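Local coordinates for protein FAD-dependent oxidoreductase (PDB 3M9V) that probably acts as a flavin-dependent oxidoreductase of the acyl-CoA dehydrogenase family in the biosynthesis of D-kijanose, and binds dTDP, at residues A[43-47]-A[48-52]; A[375-378]-A[379-383]. All blocks are in the same frame, centred on the assembly; numbering follows the deposited sequence.

Overall arrangement
Contact 1 ends helix 35-48 in the N-terminal family region and contact 2 ends helix 372-379 in the C-terminal one; their centres lie about 15 Å apart. They touch directly. Asp46 OD2 forms a salt bridge with Arg378 NH1 at 2.8 Å, and Arg375 CD packs on Asp46 CG at 3.6 Å. Both also approach the flavin site, although no FMN is bound to this chain in the model. The side chain of Phe51 is about 7 Å from that of Ser173, and Gln381 about 5 Å from Phe385, both FMN-binding residues. The side chain of Ala382 is about 9 Å from that of Ser173, which places both contacts near the FMN site without establishing that either lines it.

Contact 1. Residues A[43-47]-A[48-52]; sequences AEHDR and DGTFP
His45 and Thr50 meet where helix 35-48 ends in a glycine C-cap with the 6→1 bond of a Schellman motif: Gly49 has positive phi, and Thr50 N bonds to His45 O (3.1 Å), which Gly49 N also reaches in a weak bond. From His45 the imidazole runs out along the loop. His45 CB rests 3.3 Å from Thr50 O. With CG anti to the carbonyl carbon (chi1 -69°) the ring swings to the loop side, and chi2 (-62°) turns ND1 to the threonine hydroxyl; ND1 donates to Thr50 OG1 in the ring plane (2.8 Å, nearly straight at 171°). Farther out, CE1 nears Pro52 CA, and the NE2 end meets Pro52 CB at 3.9 Å. That CB makes a CH-pi contact over one ring face, while Glu44 OE1 sits over the opposite face, displaced toward the rim. A leucine in place of His45 would probably leave Thr50 OG1 without its donor and the loop less firmly tied to the helix. Glu44 OE1 and Asp48 OD2, like charges 4.4 Å apart, share one water that donates to both. Thr50 OG1, already an acceptor from ND1, donates to this water at 2.8 Å.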
loop_
_atom_site.group_PDB
_atom_site.type_symbol
_atom_site.label_atom_id
_atom_site.label_comp_id
_atom_site.label_asym_id
_atom_site.label_seq_id
_atom_site.Cartn_x
_atom_site.Cartn_y
_atom_site.Cartn_z
ATOM N N ALA A 43 -31.748 3.828 3.284
ATOM C CA ALA A 43 -31.562 4.189 1.872
ATOM C C ALA A 43 -32.353 5.440 1.514
ATOM O O ALA A 43 -31.889 6.287 0.754
ATOM C CB ALA A 43 -31.951 3.033 0.884
ATOM N N GLU A 44 -33.574 5.543 2.037
ATOM C CA GLU A 44 -34.426 6.680 1.686
ATOM C C GLU A 44 -33.785 7.930 2.283
ATOM O O GLU A 44 -33.738 8.978 1.632
ATOM C CB GLU A 44 -35.805 6.480 2.326
ATOM C CG GLU A 44 -36.655 7.748 2.413
ATOM C CD GLU A 44 -37.722 7.712 3.515
ATOM O OE1 GLU A 44 -37.939 8.751 4.185
ATOM O OE2 GLU A 44 -38.351 6.649 3.731
ATOM N N HIS A 45 -33.339 7.885 3.536
ATOM C CA HIS A 45 -32.781 9.108 4.133
ATOM C C HIS A 45 -31.474 9.568 3.476
ATOM O O HIS A 45 -31.180 10.759 3.397
ATOM C CB HIS A 45 -32.608 8.939 5.638
ATOM C CG HIS A 45 -33.923 8.874 6.357
ATOM N ND1 HIS A 45 -34.821 9.924 6.352
ATOM C CD2 HIS A 45 -34.516 7.875 7.053
ATOM C CE1 HIS A 45 -35.885 9.599 7.066
ATOM N NE2 HIS A 45 -35.726 8.358 7.496
ATOM N N ASP A 46 -30.669 8.607 3.038
ATOM C CA ASP A 46 -29.479 8.934 2.267
ATOM C C ASP A 46 -29.815 9.577 0.927
ATOM O O ASP A 46 -29.195 10.547 0.501
ATOM C CB ASP A 46 -28.664 7.656 2.050
ATOM C CG ASP A 46 -27.504 7.866 1.098
ATOM O OD1 ASP A 46 -26.502 8.537 1.405
ATOM O OD2 ASP A 46 -27.553 7.350 -0.023
ATOM N N ARG A 47 -30.776 8.993 0.220
ATOM C CA ARG A 47 -31.168 9.527 -1.072
ATOM C C ARG A 47 -31.640 10.965 -0.880
ATOM O O ARG A 47 -31.125 11.895 -1.498
ATOM C CB ARG A 47 -32.262 8.615 -1.625
ATOM C CG ARG A 47 -32.864 9.082 -2.934
ATOM C CD ARG A 47 -33.948 8.096 -3.412
ATOM N NE ARG A 47 -33.675 6.726 -2.967
ATOM C CZ ARG A 47 -34.483 5.980 -2.213
ATOM N NH1 ARG A 47 -35.646 6.469 -1.807
ATOM N NH2 ARG A 47 -34.144 4.743 -1.857
ATOM N N ASP A 48 -32.575 11.189 0.032
ATOM C CA ASP A 48 -33.138 12.529 0.183
ATOM C C ASP A 48 -32.303 13.457 1.059
ATOM O O ASP A 48 -32.592 14.640 1.057
ATOM C CB ASP A 48 -34.523 12.499 0.842
ATOM C CG ASP A 48 -35.526 11.630 0.089
ATOM O OD1 ASP A 48 -35.396 11.506 -1.143
ATOM O OD2 ASP A 48 -36.428 11.064 0.738
ATOM N N GLY A 49 -31.348 12.967 1.845
ATOM C CA GLY A 49 -30.534 13.866 2.664
ATOM C C GLY A 49 -31.290 14.348 3.892
ATOM O O GLY A 49 -31.163 15.500 4.291
ATOM N N THR A 50 -32.112 13.495 4.495
ATOM C CA THR A 50 -33.010 13.973 5.539
ATOM C C THR A 50 -32.727 13.186 6.811
ATOM O O THR A 50 -32.321 12.021 6.790
ATOM C CB THR A 50 -34.504 13.735 5.174
ATOM O OG1 THR A 50 -34.725 12.336 4.948
ATOM C CG2 THR A 50 -34.936 14.544 3.944
ATOM N N PHE A 51 -32.954 13.841 7.940
ATOM C CA PHE A 51 -32.567 13.286 9.225
ATOM C C PHE A 51 -33.658 12.295 9.668
ATOM O O PHE A 51 -34.843 12.544 9.455
ATOM C CB PHE A 51 -32.388 14.452 10.198
ATOM C CG PHE A 51 -31.851 14.024 11.514
ATOM C CD1 PHE A 51 -30.475 13.884 11.704
ATOM C CD2 PHE A 51 -32.733 13.707 12.545
ATOM C CE1 PHE A 51 -29.996 13.435 12.928
ATOM C CE2 PHE A 51 -32.255 13.270 13.775
ATOM C CZ PHE A 51 -30.887 13.128 13.967
ATOM N N PRO A 52 -33.288 11.148 10.254
ATOM C CA PRO A 52 -34.345 10.200 10.611
ATOM C C PRO A 52 -35.008 10.568 11.948
ATOM O O PRO A 52 -34.672 9.992 12.981
ATOM C CB PRO A 52 -33.559 8.892 10.735
ATOM C CG PRO A 52 -32.225 9.348 11.356
ATOM C CD PRO A 52 -31.942 10.642 10.600
HETATM O O HOH W 1 -36.634 11.072 3.274
#

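Contact 2. Residues A[375-378]-A[379-383]; sequences RLLR and DVQAG
Asp379 brings OD2 to the edge of the Arg375 guanidinium, near its plane, but the carboxylate plane is turned 52° from that of the guanidinium. NE and OD2 are 4.5 Å apart, beyond a salt bridge; what touches OD2 is the aliphatic part of the arginine, Arg375 CG at 3.6 Å. The two side chains run alongside each other, pointing the same way. The second flat group is the Gln381 amide, whose NE2 donates to Leu377 O (3.1 Å), close to the amide plane and also in the carbonyl plane. A bend at chi2 (-66°) folds the chain back to reach that oxygen and lays NE2 beside Leu377 CD1 at 3.8 Å. At the other end of the amide, OE1 accepts from Arg384 NH1, so both ends of the group are held.

The backbone course accounts for the amide's bond. Helix 372-379 closes with Asp379 N to Arg375 O (2.8 Å) and Val380 N to Leu376 O (2.8 Å). Gln381 N does not take the next carbonyl, Leu377 O, but makes a weak bond to Arg378 O (3.4 Å) as the chain enters a type I beta turn from Asp379 to Ala382. The side-chain amide thus serves the carbonyl that the backbone passes over. Tyr367 of a second subunit also bonds to Arg378 O through its hydroxyl, placing this helix end at a subunit interface.

A carboxylate at a helix C-terminus would be expected to be disfavoured by the carbonyls there, and Asp379 OD1 lies 3.6 Å from Arg375 O. The hydrogen bond from Met219 N to OD1 and the nearby positive charge of Arg375 probably offset this, so the aspartate's negative charge is likely to be tolerated in its buried position.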
loop_
_atom_site.group_PDB
_atom_site.type_symbol
_atom_site.label_atom_id
_atom_site.label_comp_id
_atom_site.label_asym_id
_atom_site.label_seq_id
_atom_site.Cartn_x
_atom_site.Cartn_y
_atom_site.Cartn_z
ATOM N N ARG A 375 -23.219 3.247 -0.835
ATOM C CA ARG A 375 -23.367 4.165 0.290
ATOM C C ARG A 375 -22.244 4.037 1.337
ATOM O O ARG A 375 -21.796 5.036 1.911
ATOM C CB ARG A 375 -24.745 3.987 0.950
ATOM C CG ARG A 375 -24.940 4.907 2.160
ATOM C CD ARG A 375 -26.355 4.886 2.754
ATOM N NE ARG A 375 -26.729 3.626 3.385
ATOM C CZ ARG A 375 -27.479 2.680 2.823
ATOM N NH1 ARG A 375 -27.757 1.585 3.505
ATOM N NH2 ARG A 375 -27.933 2.766 1.579
ATOM N N LEU A 376 -21.813 2.816 1.640
ATOM C CA LEU A 376 -20.752 2.571 2.623
ATOM C C LEU A 376 -19.450 3.190 2.114
ATOM O O LEU A 376 -18.700 3.779 2.906
ATOM C CB LEU A 376 -20.543 1.073 2.780
ATOM C CG LEU A 376 -21.781 0.365 3.362
ATOM C CD1 LEU A 376 -21.413 -1.021 3.883
ATOM C CD2 LEU A 376 -22.384 1.176 4.510
ATOM N N LEU A 377 -19.225 3.129 0.801
ATOM C CA LEU A 377 -18.027 3.790 0.295
ATOM C C LEU A 377 -18.020 5.313 0.542
ATOM O O LEU A 377 -16.972 5.929 0.807
ATOM C CB LEU A 377 -17.845 3.500 -1.197
ATOM C CG LEU A 377 -16.601 4.163 -1.822
ATOM C CD1 LEU A 377 -15.320 3.409 -1.420
ATOM C CD2 LEU A 377 -16.655 4.158 -3.352
ATOM N N ARG A 378 -19.181 5.936 0.368
ATOM C CA ARG A 378 -19.290 7.344 0.739
ATOM C C ARG A 378 -19.224 7.592 2.240
ATOM O O ARG A 378 -18.546 8.546 2.662
ATOM C CB ARG A 378 -20.578 7.932 0.157
ATOM C CG ARG A 378 -20.559 7.800 -1.370
ATOM C CD ARG A 378 -21.788 8.480 -2.035
ATOM N NE ARG A 378 -22.955 7.606 -2.018
ATOM C CZ ARG A 378 -23.974 7.737 -1.162
ATOM N NH1 ARG A 378 -25.020 6.931 -1.203
ATOM N NH2 ARG A 378 -24.017 8.712 -0.264
ATOM N N ASP A 379 -19.975 6.826 3.032
ATOM C CA ASP A 379 -19.985 7.150 4.464
ATOM C C ASP A 379 -18.619 6.896 5.103
ATOM O O ASP A 379 -18.232 7.564 6.070
ATOM C CB ASP A 379 -20.984 6.301 5.259
ATOM C CG ASP A 379 -22.406 6.631 4.891
ATOM O OD1 ASP A 379 -22.631 7.672 4.258
ATOM O OD2 ASP A 379 -23.279 5.820 5.218
ATOM N N VAL A 380 -17.903 5.896 4.599
ATOM C CA VAL A 380 -16.678 5.492 5.309
ATOM C C VAL A 380 -15.592 6.574 5.227
ATOM O O VAL A 380 -14.649 6.530 6.026
ATOM C CB VAL A 380 -16.087 4.119 4.882
ATOM C CG1 VAL A 380 -15.329 4.271 3.582
ATOM C CG2 VAL A 380 -15.125 3.551 5.956
ATOM N N GLN A 381 -15.732 7.535 4.312
ATOM C CA GLN A 381 -14.722 8.579 4.122
ATOM C C GLN A 381 -14.810 9.679 5.186
ATOM O O GLN A 381 -13.843 10.417 5.362
ATOM C CB GLN A 381 -14.795 9.208 2.721
ATOM C CG GLN A 381 -14.914 8.222 1.527
ATOM C CD GLN A 381 -13.675 7.358 1.341
ATOM O OE1 GLN A 381 -12.570 7.716 1.767
ATOM N NE2 GLN A 381 -13.867 6.177 0.764
ATOM N N ALA A 382 -15.929 9.786 5.903
ATOM C CA ALA A 382 -16.191 10.958 6.740
ATOM C C ALA A 382 -15.179 11.102 7.886
ATOM O O ALA A 382 -14.897 12.218 8.291
ATOM C CB ALA A 382 -17.596 10.833 7.318
ATOM N N GLY A 383 -14.621 10.015 8.420
ATOM C CA GLY A 383 -13.691 10.061 9.565
ATOM C C GLY A 383 -12.432 10.890 9.343
ATOM O O GLY A 383 -11.899 11.505 10.280
#